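Local coordinates for protein D-mandelate dehydrogenase (Rhodotorula graminis, PDB 2W2K) that binds NAD and probably interconverts D-mandelate and its 2-keto acid, as a member of the D-isomer specific 2-hydroxyacid dehydrogenase family, at residues I56-E61 with L319-I324; D119-L124 with K176-K181; L190-V195 with L206-V211; H235-E240 with G258-Q263. All coordinates share one frame; numbering follows the deposited sequence.

Contact 1: residues I56-E61 with L319-I324; sequences IKLAVE and LTMTNI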
loop_
_atom_site.group_PDB
_atom_site.type_symbol
_atom_site.label_atom_id
_atom_site.label_comp_id
_atom_site.label_asym_id
_atom_site.label_seq_id
_atom_site.Cartn_x
_atom_site.Cartn_y
_atom_site.Cartn_z
ATOM N N ILE A 56 31.824 -13.956 -11.519
ATOM C CA ILE A 56 30.678 -13.654 -10.619
ATOM C C ILE A 56 30.612 -12.161 -10.239
ATOM O O ILE A 56 31.651 -11.498 -10.057
ATOM C CB ILE A 56 30.648 -14.630 -9.353
ATOM C CG1 ILE A 56 29.272 -14.622 -8.653
ATOM C CG2 ILE A 56 31.856 -14.366 -8.378
ATOM C CD1 ILE A 56 29.110 -15.738 -7.563
ATOM N N LYS A 57 29.392 -11.632 -10.124
ATOM C CA LYS A 57 29.160 -10.190 -9.857
ATOM C C LYS A 57 28.009 -10.103 -8.850
ATOM O O LYS A 57 26.841 -10.341 -9.209
ATOM C CB LYS A 57 28.807 -9.481 -11.176
ATOM C CG LYS A 57 28.634 -7.930 -11.109
ATOM C CD LYS A 57 28.131 -7.423 -12.478
ATOM C CE LYS A 57 28.198 -5.891 -12.625
ATOM N NZ LYS A 57 27.249 -5.190 -11.667
ATOM N N LEU A 58 28.342 -9.814 -7.584
ATOM C CA LEU A 58 27.426 -10.089 -6.456
ATOM C C LEU A 58 26.391 -8.984 -6.122
ATOM O O LEU A 58 25.451 -9.229 -5.356
ATOM C CB LEU A 58 28.221 -10.502 -5.199
ATOM C CG LEU A 58 28.964 -11.855 -5.251
ATOM C CD1 LEU A 58 30.014 -11.906 -4.152
ATOM C CD2 LEU A 58 28.022 -13.090 -5.147
ATOM N N ALA A 59 26.541 -7.813 -6.724
ATOM C CA ALA A 59 25.556 -6.719 -6.557
ATOM C C ALA A 59 25.536 -5.841 -7.790
ATOM O O ALA A 59 26.523 -5.768 -8.508
ATOM C CB ALA A 59 25.872 -5.871 -5.292
ATOM N N VAL A 60 24.419 -5.140 -7.999
ATOM C CA VAL A 60 24.258 -4.203 -9.121
ATOM C C VAL A 60 25.332 -3.105 -9.202
ATOM O O VAL A 60 25.828 -2.794 -10.288
ATOM C CB VAL A 60 22.819 -3.592 -9.132
ATOM C CG1 VAL A 60 22.650 -2.593 -10.278
ATOM C CG2 VAL A 60 21.779 -4.707 -9.270
ATOM N N GLU A 61 25.680 -2.538 -8.047
ATOM C CA GLU A 61 26.637 -1.437 -7.942
ATOM C C GLU A 61 28.111 -1.887 -7.872
ATOM O O GLU A 61 29.011 -1.041 -7.771
ATOM C CB GLU A 61 26.304 -0.593 -6.706
ATOM C CG GLU A 61 26.545 -1.326 -5.372
ATOM C CD GLU A 61 25.303 -1.979 -4.770
ATOM O OE1 GLU A 61 24.327 -2.306 -5.515
ATOM O OE2 GLU A 61 25.319 -2.153 -3.517
ATOM N N LEU A 319 21.288 -16.880 -5.910
ATOM C CA LEU A 319 21.187 -17.249 -7.329
ATOM C C LEU A 319 22.538 -17.252 -8.054
ATOM O O LEU A 319 22.828 -18.188 -8.806
ATOM C CB LEU A 319 20.160 -16.374 -8.074
ATOM C CG LEU A 319 18.681 -16.632 -7.707
ATOM C CD1 LEU A 319 17.775 -15.529 -8.270
ATOM C CD2 LEU A 319 18.197 -18.003 -8.150
ATOM N N THR A 320 23.358 -16.227 -7.843
ATOM C CA THR A 320 24.649 -16.157 -8.577
ATOM C C THR A 320 25.567 -17.352 -8.213
ATOM O O THR A 320 26.132 -18.010 -9.099
ATOM C CB THR A 320 25.399 -14.793 -8.410
ATOM O OG1 THR A 320 25.595 -14.499 -7.018
ATOM C CG2 THR A 320 24.611 -13.617 -9.079
ATOM N N MET A 321 25.694 -17.644 -6.920
ATOM C CA MET A 321 26.545 -18.788 -6.475
ATOM C C MET A 321 25.990 -20.123 -6.941
ATOM O O MET A 321 26.747 -20.969 -7.445
ATOM C CB MET A 321 26.726 -18.792 -4.949
ATOM C CG MET A 321 27.602 -17.635 -4.413
ATOM S SD MET A 321 27.812 -17.730 -2.591
ATOM C CE MET A 321 27.210 -16.112 -2.091
ATOM N N THR A 322 24.674 -20.298 -6.790
ATOM C CA THR A 322 23.992 -21.549 -7.134
ATOM C C THR A 322 24.042 -21.862 -8.642
ATOM O O THR A 322 24.271 -23.010 -9.016
ATOM C CB THR A 322 22.539 -21.605 -6.558
ATOM O OG1 THR A 322 22.591 -21.475 -5.128
ATOM C CG2 THR A 322 21.857 -22.943 -6.905
ATOM N N ASN A 323 23.852 -20.839 -9.481
ATOM C CA ASN A 323 24.022 -20.973 -10.944
ATOM C C ASN A 323 25.394 -21.543 -11.348
ATOM O O ASN A 323 25.476 -22.460 -12.190
ATOM C CB ASN A 323 23.790 -19.621 -11.643
ATOM C CG ASN A 323 22.304 -19.340 -11.931
ATOM O OD1 ASN A 323 21.807 -18.217 -11.727
ATOM N ND2 ASN A 323 21.593 -20.363 -12.383
ATOM N N ILE A 324 26.466 -20.985 -10.784
ATOM C CA ILE A 324 27.838 -21.432 -11.142
ATOM C C ILE A 324 28.142 -22.847 -10.604
ATOM O O ILE A 324 28.769 -23.671 -11.312
ATOM C CB ILE A 324 28.896 -20.343 -10.719
ATOM C CG1 ILE A 324 28.708 -19.065 -11.565
ATOM C CG2 ILE A 324 30.356 -20.842 -10.859
ATOM C CD1 ILE A 324 29.460 -17.855 -11.006
#
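Ile56 meets Thr320 and Met321 with its CD1 methyl and Ile324 with CB, nearer the backbone. Its CG1 stands opposite the backbone N (chi1 -163°), which carries CD1 out to the helix. There CD1 lies 3.8 Å from OG1 of Thr320 and, beside it, 4.0 Å from CG of Met321. CB of Ile56 takes the CD1 methyl of Ile324 at 3.8 Å. The side chains of Ile56 and Thr320 run at about a right angle, so the isoleucine lies across the threonine rather than along it.

Thr320 presents two branches. Its CG2 points to the O of Lys57 at 4.0 Å, while OG1 sits between the backbone N and carbonyl carbon (chi1 55°) and has the CD2 methyl of Leu58 at 3.4 Å. That hydroxyl is spent on its own helix, where it hydrogen bonds to O of Phe316, so what it offers Ile56 and Leu58 is van der Waals contact. Leu58 CD2 also approaches CE of Met321, more loosely, at 4.4 Å. Replacing Ile56 by an alanine removes CG1 and CD1, which would probably leave a gap against Thr320 and Met321, with only the CB contact to Ile324 remaining.

The contact joins strand 54-57, central in the five-stranded parallel sheet, to helix 310-330, and all six touching residues are buried. Ile56 also packs on Val6 and Leu8 of strand 5-8; Met321 and Ile324 reach Phe23 of helix 17-26, and Ile324 touches Ala85 of strand 83-86.

Contact 2: residues D119-L124 with K176-K181; sequences DLALYL and KEIARK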
loop_
_atom_site.group_PDB
_atom_site.type_symbol
_atom_site.label_atom_id
_atom_site.label_comp_id
_atom_site.label_asym_id
_atom_site.label_seq_id
_atom_site.Cartn_x
_atom_site.Cartn_y
_atom_site.Cartn_z
ATOM N N ASP A 119 4.769 -6.015 -4.235
ATOM C CA ASP A 119 4.282 -5.288 -3.056
ATOM C C ASP A 119 4.307 -3.782 -3.296
ATOM O O ASP A 119 3.388 -3.055 -2.881
ATOM C CB ASP A 119 5.129 -5.631 -1.829
ATOM C CG ASP A 119 4.720 -6.952 -1.157
ATOM O OD1 ASP A 119 3.647 -7.540 -1.514
ATOM O OD2 ASP A 119 5.479 -7.380 -0.242
ATOM N N LEU A 120 5.381 -3.300 -3.926
ATOM C CA LEU A 120 5.495 -1.877 -4.222
ATOM C C LEU A 120 4.426 -1.431 -5.241
ATOM O O LEU A 120 3.816 -0.358 -5.070
ATOM C CB LEU A 120 6.923 -1.514 -4.697
ATOM C CG LEU A 120 7.382 -0.026 -4.690
ATOM C CD1 LEU A 120 6.894 0.723 -5.969
ATOM C CD2 LEU A 120 7.014 0.764 -3.416
ATOM N N ALA A 121 4.183 -2.249 -6.271
ATOM C CA ALA A 121 3.068 -1.971 -7.199
ATOM C C ALA A 121 1.714 -1.900 -6.474
ATOM O O ALA A 121 0.894 -0.993 -6.754
ATOM C CB ALA A 121 3.028 -2.981 -8.311
ATOM N N LEU A 122 1.497 -2.807 -5.511
ATOM C CA LEU A 122 0.240 -2.794 -4.721
ATOM C C LEU A 122 0.089 -1.513 -3.894
ATOM O O LEU A 122 -1.024 -0.950 -3.826
ATOM C CB LEU A 122 0.101 -4.052 -3.818
ATOM C CG LEU A 122 -1.311 -4.391 -3.290
ATOM C CD1 LEU A 122 -2.179 -5.030 -4.385
ATOM C CD2 LEU A 122 -1.220 -5.315 -2.025
ATOM N N TYR A 123 1.187 -1.062 -3.261
ATOM C CA TYR A 123 1.243 0.276 -2.607
ATOM C C TYR A 123 0.800 1.425 -3.550
ATOM O O TYR A 123 -0.025 2.274 -3.161
ATOM C CB TYR A 123 2.665 0.529 -2.053
ATOM C CG TYR A 123 2.981 1.946 -1.589
ATOM C CD1 TYR A 123 2.763 2.330 -0.255
ATOM C CD2 TYR A 123 3.541 2.894 -2.470
ATOM C CE1 TYR A 123 3.074 3.637 0.190
ATOM C CE2 TYR A 123 3.849 4.184 -2.036
ATOM C CZ TYR A 123 3.618 4.551 -0.714
ATOM O OH TYR A 123 3.938 5.828 -0.264
ATOM N N LEU A 124 1.360 1.449 -4.755
ATOM C CA LEU A 124 0.980 2.452 -5.779
ATOM C C LEU A 124 -0.493 2.409 -6.181
ATOM O O LEU A 124 -1.128 3.479 -6.308
ATOM C CB LEU A 124 1.882 2.368 -7.014
ATOM C CG LEU A 124 3.373 2.754 -6.837
ATOM C CD1 LEU A 124 4.146 2.511 -8.151
ATOM C CD2 LEU A 124 3.565 4.192 -6.339
ATOM N N LYS A 176 1.946 -11.561 -12.217
ATOM C CA LYS A 176 1.131 -12.645 -11.622
ATOM C C LYS A 176 0.972 -12.513 -10.097
ATOM O O LYS A 176 -0.115 -12.790 -9.560
ATOM C CB LYS A 176 1.655 -14.036 -11.980
ATOM C CG LYS A 176 1.374 -14.458 -13.441
ATOM C CD LYS A 176 1.950 -15.862 -13.718
ATOM C CE LYS A 176 1.956 -16.180 -15.216
ATOM N N GLU A 177 2.030 -12.080 -9.409
ATOM C CA GLU A 177 1.933 -11.752 -7.972
ATOM C C GLU A 177 1.089 -10.488 -7.717
ATOM O O GLU A 177 0.289 -10.459 -6.764
ATOM C CB GLU A 177 3.324 -11.673 -7.306
ATOM C CG GLU A 177 3.901 -13.052 -6.906
ATOM C CD GLU A 177 3.078 -13.768 -5.800
ATOM O OE1 GLU A 177 3.218 -13.417 -4.613
ATOM O OE2 GLU A 177 2.286 -14.676 -6.117
ATOM N N ILE A 178 1.276 -9.440 -8.525
ATOM C CA ILE A 178 0.440 -8.202 -8.392
ATOM C C ILE A 178 -1.054 -8.556 -8.475
ATOM O O ILE A 178 -1.870 -8.136 -7.619
ATOM C CB ILE A 178 0.779 -7.099 -9.476
ATOM C CG1 ILE A 178 2.238 -6.599 -9.345
ATOM C CG2 ILE A 178 -0.214 -5.920 -9.359
ATOM C CD1 ILE A 178 2.717 -5.672 -10.507
ATOM N N ALA A 179 -1.400 -9.328 -9.506
ATOM C CA ALA A 179 -2.776 -9.810 -9.720
ATOM C C ALA A 179 -3.323 -10.688 -8.598
ATOM O O ALA A 179 -4.461 -10.492 -8.173
ATOM C CB ALA A 179 -2.878 -10.536 -11.067
ATOM N N ARG A 180 -2.532 -11.648 -8.103
ATOM C CA ARG A 180 -2.975 -12.514 -6.988
ATOM C C ARG A 180 -3.361 -11.648 -5.786
ATOM O O ARG A 180 -4.390 -11.894 -5.140
ATOM C CB ARG A 180 -1.875 -13.528 -6.606
ATOM C CG ARG A 180 -2.302 -14.537 -5.499
ATOM C CD ARG A 180 -1.134 -15.456 -5.034
ATOM N NE ARG A 180 -0.026 -14.723 -4.392
ATOM C CZ ARG A 180 -0.043 -14.263 -3.138
ATOM N NH1 ARG A 180 -1.112 -14.428 -2.355
ATOM N NH2 ARG A 180 1.017 -13.620 -2.663
ATOM N N LYS A 181 -2.541 -10.627 -5.508
ATOM C CA LYS A 181 -2.748 -9.755 -4.330
ATOM C C LYS A 181 -3.927 -8.811 -4.560
ATOM O O LYS A 181 -4.750 -8.595 -3.667
ATOM C CB LYS A 181 -1.453 -9.015 -3.938
ATOM C CG LYS A 181 -0.289 -9.951 -3.474
ATOM C CD LYS A 181 1.081 -9.239 -3.424
ATOM C CE LYS A 181 2.219 -10.272 -3.166
ATOM N NZ LYS A 181 3.576 -9.700 -3.084
#
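Residues 119-124 and 176-181 are helical, and the axes of these short segments pass 9.3 Å apart at a crossing angle of -50°, with the CA atoms of Leu122 and Ile178 nearest.

Ala121 CB is pressed against CD1 of Ile178 at 3.5 Å, tighter than usual for two carbons. One turn on from Ile178, CB of Lys181 lies against both methyls of Leu122, with CD1 at 4.1 Å. From there the lysine chain runs extended beyond CG and delivers NZ to OD1 of Asp119 at 2.7 Å, a buried salt bridge. The ammonium comes from above the carboxylate, 54° out of its plane, and Ser118 OG is a second partner of NZ. Glu177 and Arg180 pair within their own helix, NE and NH2 of the arginine each taking one carboxylate oxygen side-on. Arg180 also hydrogen bonds to backbone O of His184 and Gly185 of the other subunit, and Leu122 packs on Leu122 of that chain.

Helix 173-185 follows strand 165-169, as the first helix does in a Rossmann fold, and its start includes Ala173 and Ile174, which bind NAD. The contact thus ties the dinucleotide-binding helix to helix 114-130 at the dimer interface.

Contact 3: residues L190-V195 with L206-V211; sequences LVYYDV and LGAERV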
loop_
_atom_site.group_PDB
_atom_site.type_symbol
_atom_site.label_atom_id
_atom_site.label_comp_id
_atom_site.label_asym_id
_atom_site.label_seq_id
_atom_site.Cartn_x
_atom_site.Cartn_y
_atom_site.Cartn_z
ATOM N N LEU A 190 -9.885 -8.812 -13.120
ATOM C CA LEU A 190 -8.655 -8.778 -13.928
ATOM C C LEU A 190 -8.867 -9.009 -15.443
ATOM O O LEU A 190 -9.487 -10.001 -15.848
ATOM C CB LEU A 190 -7.660 -9.821 -13.396
ATOM C CG LEU A 190 -6.300 -9.950 -14.089
ATOM C CD1 LEU A 190 -5.449 -8.665 -13.912
ATOM C CD2 LEU A 190 -5.587 -11.180 -13.544
ATOM N N VAL A 191 -8.343 -8.095 -16.256
ATOM C CA VAL A 191 -8.171 -8.341 -17.713
ATOM C C VAL A 191 -6.676 -8.181 -18.045
ATOM O O VAL A 191 -5.963 -7.406 -17.363
ATOM C CB VAL A 191 -9.081 -7.427 -18.622
ATOM C CG1 VAL A 191 -10.571 -7.543 -18.223
ATOM C CG2 VAL A 191 -8.636 -5.967 -18.609
ATOM N N TYR A 192 -6.191 -8.912 -19.050
ATOM C CA TYR A 192 -4.759 -8.835 -19.412
ATOM C C TYR A 192 -4.444 -8.865 -20.914
ATOM O O TYR A 192 -5.209 -9.452 -21.709
ATOM C CB TYR A 192 -3.929 -9.919 -18.692
ATOM C CG TYR A 192 -3.945 -11.312 -19.316
ATOM C CD1 TYR A 192 -2.895 -11.744 -20.144
ATOM C CD2 TYR A 192 -4.984 -12.197 -19.054
ATOM C CE1 TYR A 192 -2.899 -13.018 -20.699
ATOM C CE2 TYR A 192 -5.001 -13.481 -19.609
ATOM C CZ TYR A 192 -3.947 -13.881 -20.425
ATOM O OH TYR A 192 -3.968 -15.147 -20.969
ATOM N N TYR A 193 -3.304 -8.254 -21.259
ATOM C CA TYR A 193 -2.750 -8.231 -22.634
ATOM C C TYR A 193 -1.301 -8.714 -22.610
ATOM O O TYR A 193 -0.479 -8.091 -21.933
ATOM C CB TYR A 193 -2.783 -6.799 -23.174
ATOM C CG TYR A 193 -2.151 -6.616 -24.546
ATOM C CD1 TYR A 193 -2.786 -7.109 -25.694
ATOM C CD2 TYR A 193 -0.920 -5.948 -24.694
ATOM C CE1 TYR A 193 -2.205 -6.943 -26.965
ATOM C CE2 TYR A 193 -0.340 -5.774 -25.968
ATOM C CZ TYR A 193 -0.997 -6.277 -27.089
ATOM O OH TYR A 193 -0.439 -6.112 -28.344
ATOM N N ASP A 194 -0.989 -9.791 -23.346
ATOM C CA ASP A 194 0.387 -10.328 -23.414
ATOM C C ASP A 194 0.596 -11.154 -24.684
ATOM O O ASP A 194 -0.346 -11.763 -25.191
ATOM C CB ASP A 194 0.711 -11.203 -22.181
ATOM C CG ASP A 194 2.224 -11.405 -21.960
ATOM O OD1 ASP A 194 2.648 -11.576 -20.801
ATOM O OD2 ASP A 194 3.002 -11.400 -22.936
ATOM N N VAL A 195 1.836 -11.198 -25.166
ATOM C CA VAL A 195 2.190 -11.955 -26.383
ATOM C C VAL A 195 1.884 -13.460 -26.324
ATOM O O VAL A 195 1.544 -14.065 -27.342
ATOM C CB VAL A 195 3.660 -11.698 -26.839
ATOM C CG1 VAL A 195 3.815 -10.259 -27.318
ATOM C CG2 VAL A 195 4.664 -12.012 -25.719
ATOM N N LEU A 206 -6.772 -16.894 -11.186
ATOM C CA LEU A 206 -6.837 -15.430 -11.074
ATOM C C LEU A 206 -8.129 -14.832 -11.625
ATOM O O LEU A 206 -8.345 -13.622 -11.520
ATOM C CB LEU A 206 -5.642 -14.773 -11.796
ATOM C CG LEU A 206 -4.249 -15.023 -11.214
ATOM C CD1 LEU A 206 -3.162 -14.471 -12.132
ATOM C CD2 LEU A 206 -4.127 -14.438 -9.803
ATOM N N GLY A 207 -8.976 -15.680 -12.210
ATOM C CA GLY A 207 -10.118 -15.232 -13.019
ATOM C C GLY A 207 -9.713 -14.299 -14.156
ATOM O O GLY A 207 -10.418 -13.324 -14.440
ATOM N N ALA A 208 -8.580 -14.580 -14.806
ATOM C CA ALA A 208 -7.997 -13.643 -15.773
ATOM C C ALA A 208 -8.614 -13.804 -17.162
ATOM O O ALA A 208 -8.593 -14.902 -17.730
ATOM C CB ALA A 208 -6.482 -13.821 -15.853
ATOM N N GLU A 209 -9.166 -12.718 -17.699
ATOM C CA GLU A 209 -9.674 -12.726 -19.069
ATOM C C GLU A 209 -8.681 -12.033 -20.011
ATOM O O GLU A 209 -8.317 -10.876 -19.791
ATOM C CB GLU A 209 -11.039 -12.038 -19.154
ATOM C CG GLU A 209 -11.683 -12.321 -20.487
ATOM C CD GLU A 209 -12.994 -11.588 -20.728
ATOM O OE1 GLU A 209 -13.763 -11.359 -19.760
ATOM O OE2 GLU A 209 -13.251 -11.273 -21.914
ATOM N N ARG A 210 -8.268 -12.741 -21.062
ATOM C CA ARG A 210 -7.361 -12.193 -22.082
ATOM C C ARG A 210 -8.087 -11.284 -23.097
ATOM O O ARG A 210 -9.146 -11.679 -23.624
ATOM C CB ARG A 210 -6.668 -13.357 -22.814
ATOM C CG ARG A 210 -5.458 -12.945 -23.679
ATOM C CD ARG A 210 -4.789 -14.166 -24.362
ATOM N NE ARG A 210 -3.548 -13.762 -25.032
ATOM C CZ ARG A 210 -2.886 -14.494 -25.931
ATOM N NH1 ARG A 210 -3.322 -15.700 -26.290
ATOM N NH2 ARG A 210 -1.772 -14.018 -26.471
ATOM N N VAL A 211 -7.541 -10.086 -23.358
ATOM C CA VAL A 211 -7.996 -9.227 -24.501
ATOM C C VAL A 211 -6.992 -9.236 -25.682
ATOM O O VAL A 211 -5.840 -9.649 -25.512
ATOM C CB VAL A 211 -8.397 -7.761 -24.104
ATOM C CG1 VAL A 211 -9.539 -7.757 -23.060
ATOM C CG2 VAL A 211 -7.186 -6.910 -23.612
HETATM O O HOH W 1 -11.222 -11.381 -12.451
HETATM O O HOH W 2 -3.116 -10.669 -25.104
#
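The ring of Tyr192 has the side chain of Arg210 laid over one face: CG of the arginine is 4.1 Å from the ring centroid and 27° off the normal, a CH-pi contact. The guanidinium and ring planes are only 6° apart, but the group lies further along, its edge turned to the carbonyls of Asp194 and Val195. NH2 of Arg210 hydrogen bonds to O of Asp194 at 3.0 Å. With chi1 at 82°, Tyr192 holds its ring between the backbone N and carbonyl carbon, leaning over the neighbouring strand; its hydroxyl bonds to Glu203 and to N of Ala198. At the edge of the Tyr193 ring, near its plane, lies O of Val211, 4.0 Å from CD1.

Strand 189-193, helix 200-206 and strand 209-210 form a beta-alpha-beta unit of the Rossmann fold, with 209-210 outermost in the parallel sheet. Gly207, with positive phi, is the C-prime residue of the Schellman motif that ends the helix. Parallel pairing follows: Tyr192 N donates to Glu209 O at 3.0 Å and Val211 N to Tyr192 O at 2.9 Å, while Glu209 N to Leu190 O is weak. On the face that carries Tyr192, CD2 of Leu190 packs on CB of Ala208 at 3.6 Å. Asp194, just past the strand, binds NAD, and its OD1 accepts from N of Leu171. One water takes hydrogen bonds from Asp194 N and Arg210 NE and donates to Val211 O.

Contact 4: residues H235-E240 with G258-Q263; sequences HHLIDE and GPVISQ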
loop_
_atom_site.group_PDB
_atom_site.type_symbol
_atom_site.label_atom_id
_atom_site.label_comp_id
_atom_site.label_asym_id
_atom_site.label_seq_id
_atom_site.Cartn_x
_atom_site.Cartn_y
_atom_site.Cartn_z
ATOM N N HIS A 235 9.491 0.868 -25.968
ATOM C CA HIS A 235 9.739 2.325 -25.818
ATOM C C HIS A 235 8.492 3.135 -26.207
ATOM O O HIS A 235 7.983 2.995 -27.321
ATOM C CB HIS A 235 10.938 2.790 -26.658
ATOM C CG HIS A 235 11.317 4.222 -26.412
ATOM N ND1 HIS A 235 10.865 5.261 -27.199
ATOM C CD2 HIS A 235 12.074 4.788 -25.441
ATOM C CE1 HIS A 235 11.333 6.406 -26.728
ATOM N NE2 HIS A 235 12.065 6.147 -25.658
ATOM N N HIS A 236 8.004 3.979 -25.292
ATOM C CA HIS A 236 6.706 4.661 -25.461
ATOM C C HIS A 236 5.556 3.713 -25.884
ATOM O O HIS A 236 4.706 4.059 -26.731
ATOM C CB HIS A 236 6.814 5.855 -26.444
ATOM C CG HIS A 236 7.654 7.003 -25.953
ATOM N ND1 HIS A 236 7.943 8.097 -26.744
ATOM C CD2 HIS A 236 8.283 7.220 -24.772
ATOM C CE1 HIS A 236 8.701 8.941 -26.065
ATOM N NE2 HIS A 236 8.909 8.439 -24.859
ATOM N N LEU A 237 5.513 2.510 -25.315
ATOM C CA LEU A 237 4.372 1.593 -25.560
ATOM C C LEU A 237 3.044 2.244 -25.147
ATOM O O LEU A 237 2.006 2.110 -25.835
ATOM C CB LEU A 237 4.574 0.266 -24.797
ATOM C CG LEU A 237 3.526 -0.847 -24.942
ATOM C CD1 LEU A 237 3.594 -1.572 -26.273
ATOM C CD2 LEU A 237 3.693 -1.829 -23.788
ATOM N N ILE A 238 3.082 2.936 -24.014
ATOM C CA ILE A 238 1.942 3.715 -23.527
ATOM C C ILE A 238 2.092 5.184 -23.972
ATOM O O ILE A 238 2.876 5.956 -23.403
ATOM C CB ILE A 238 1.788 3.590 -21.987
ATOM C CG1 ILE A 238 1.738 2.100 -21.569
ATOM C CG2 ILE A 238 0.541 4.351 -21.504
ATOM C CD1 ILE A 238 0.635 1.223 -22.229
ATOM N N ASP A 239 1.329 5.548 -25.002
ATOM C CA ASP A 239 1.493 6.836 -25.693
ATOM C C ASP A 239 0.210 7.708 -25.719
ATOM O O ASP A 239 -0.757 7.409 -25.025
ATOM C CB ASP A 239 2.018 6.551 -27.109
ATOM C CG ASP A 239 1.094 5.624 -27.922
ATOM O OD1 ASP A 239 -0.045 5.313 -27.482
ATOM O OD2 ASP A 239 1.506 5.203 -29.032
ATOM N N GLU A 240 0.180 8.781 -26.521
ATOM C CA GLU A 240 -1.050 9.598 -26.639
ATOM C C GLU A 240 -2.298 8.779 -27.000
ATOM O O GLU A 240 -3.371 8.991 -26.421
ATOM C CB GLU A 240 -0.890 10.699 -27.690
ATOM C CG GLU A 240 -0.233 11.966 -27.213
ATOM C CD GLU A 240 -0.050 12.964 -28.360
ATOM O OE1 GLU A 240 -0.753 12.831 -29.393
ATOM O OE2 GLU A 240 0.804 13.868 -28.229
ATOM N N GLY A 258 11.158 3.470 -16.878
ATOM C CA GLY A 258 10.644 4.837 -17.082
ATOM C C GLY A 258 10.142 5.189 -18.476
ATOM O O GLY A 258 8.998 5.665 -18.619
ATOM N N PRO A 259 10.986 4.996 -19.522
ATOM C CA PRO A 259 10.510 5.289 -20.897
ATOM C C PRO A 259 9.366 4.423 -21.480
ATOM O O PRO A 259 8.899 4.727 -22.574
ATOM C CB PRO A 259 11.788 5.161 -21.761
ATOM C CG PRO A 259 12.938 5.360 -20.772
ATOM C CD PRO A 259 12.418 4.635 -19.517
ATOM N N VAL A 260 8.900 3.380 -20.778
ATOM C CA VAL A 260 7.763 2.581 -21.295
ATOM C C VAL A 260 6.489 3.454 -21.410
ATOM O O VAL A 260 5.655 3.243 -22.312
ATOM C CB VAL A 260 7.468 1.273 -20.448
ATOM C CG1 VAL A 260 6.244 0.545 -21.005
ATOM C CG2 VAL A 260 8.681 0.313 -20.487
ATOM N N ILE A 261 6.351 4.420 -20.496
ATOM C CA ILE A 261 5.291 5.442 -20.586
ATOM C C ILE A 261 5.902 6.789 -21.053
ATOM O O ILE A 261 6.875 7.280 -20.452
ATOM C CB ILE A 261 4.557 5.662 -19.217
ATOM C CG1 ILE A 261 3.903 4.371 -18.701
ATOM C CG2 ILE A 261 3.485 6.782 -19.323
ATOM C CD1 ILE A 261 3.184 4.563 -17.304
ATOM N N SER A 262 5.332 7.389 -22.105
ATOM C CA SER A 262 5.726 8.760 -22.498
ATOM C C SER A 262 5.390 9.764 -21.397
ATOM O O SER A 262 4.212 9.916 -21.071
ATOM C CB SER A 262 4.990 9.190 -23.792
ATOM O OG SER A 262 5.128 10.597 -23.975
ATOM N N GLN A 263 6.408 10.445 -20.841
ATOM C CA GLN A 263 6.233 11.495 -19.822
ATOM C C GLN A 263 5.320 12.635 -20.290
ATOM O O GLN A 263 4.483 13.110 -19.524
ATOM C CB GLN A 263 7.605 12.044 -19.375
ATOM C CG GLN A 263 7.587 13.297 -18.486
ATOM C CD GLN A 263 8.916 13.553 -17.767
ATOM O OE1 GLN A 263 9.372 12.729 -16.963
ATOM N NE2 GLN A 263 9.509 14.731 -18.005
#
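Ser262 sets its CB over a face of the His236 ring, 4.0 Å from the centroid and 11° off the normal, a CH-pi contact. On the opposite face lies CE1 of His235, so the ring is sandwiched. His236 CG lies anti to the carbonyl carbon (chi1 -67°), which brings the ring back over Ser262 although CB starts away from that segment. Near the ring plane, at its edge, O of Pro259 comes within 3.4 Å of CD2. NE2 hydrogen bonds to Glu284, fixing the rotation of the ring. With an alanine in place of His236, the carboxylate of Glu284 would probably lose this mate, and the space between Ser262 and His235 would be left unfilled.

The firm part is buried Ile238 and Ile261 with their backbone bonds. Ile238 N donates to Val260 O at 3.1 Å, nearly straight (171°), and Ser262 N returns to Ile238 O at the same length, bracketing a single bridge between the isoleucines, where CB of Ile238 packs on CG1 of Ile261. A third bond runs from His236 N to Pro259 O at 3.0 Å. On the exposed side, His235 meets only CB of Pro259, its ring oblique to that carbon; Leu237 and Val260 add a light apolar touch.

Asp239 and Ser262 are the N-caps of helices 240-245 and 263-271, bonding to N of Phe242 and Ala265. Ile238 and Ile261 both pack on Ile252 of strand 250-254 and on Phe243 of helix 240-245.

Overall arrangement
Along the chain, contact 1 brackets the other three: its strand comes early and its helix near the end, so helix 310-330 returns to the five-stranded sheet after the chain has built the NAD-binding domain. Contacts 2, 3 and 4 follow one another within that domain. Contact 1 stands apart, its centre 26, 34 and 31 Å from those of contacts 2, 3 and 4. Contacts 2 and 3 are joined directly, centres 15 Å apart and Leu206 CD2 at 3.6 Å from Arg180 CA, linking helix 173-185 to the edge of the seven-stranded sheet. Contact 4 lies about 6 Å from contact 3 at nearest atoms, in loops after strands 223-226 and 250-254 of that sheet, near NAD-binding residues.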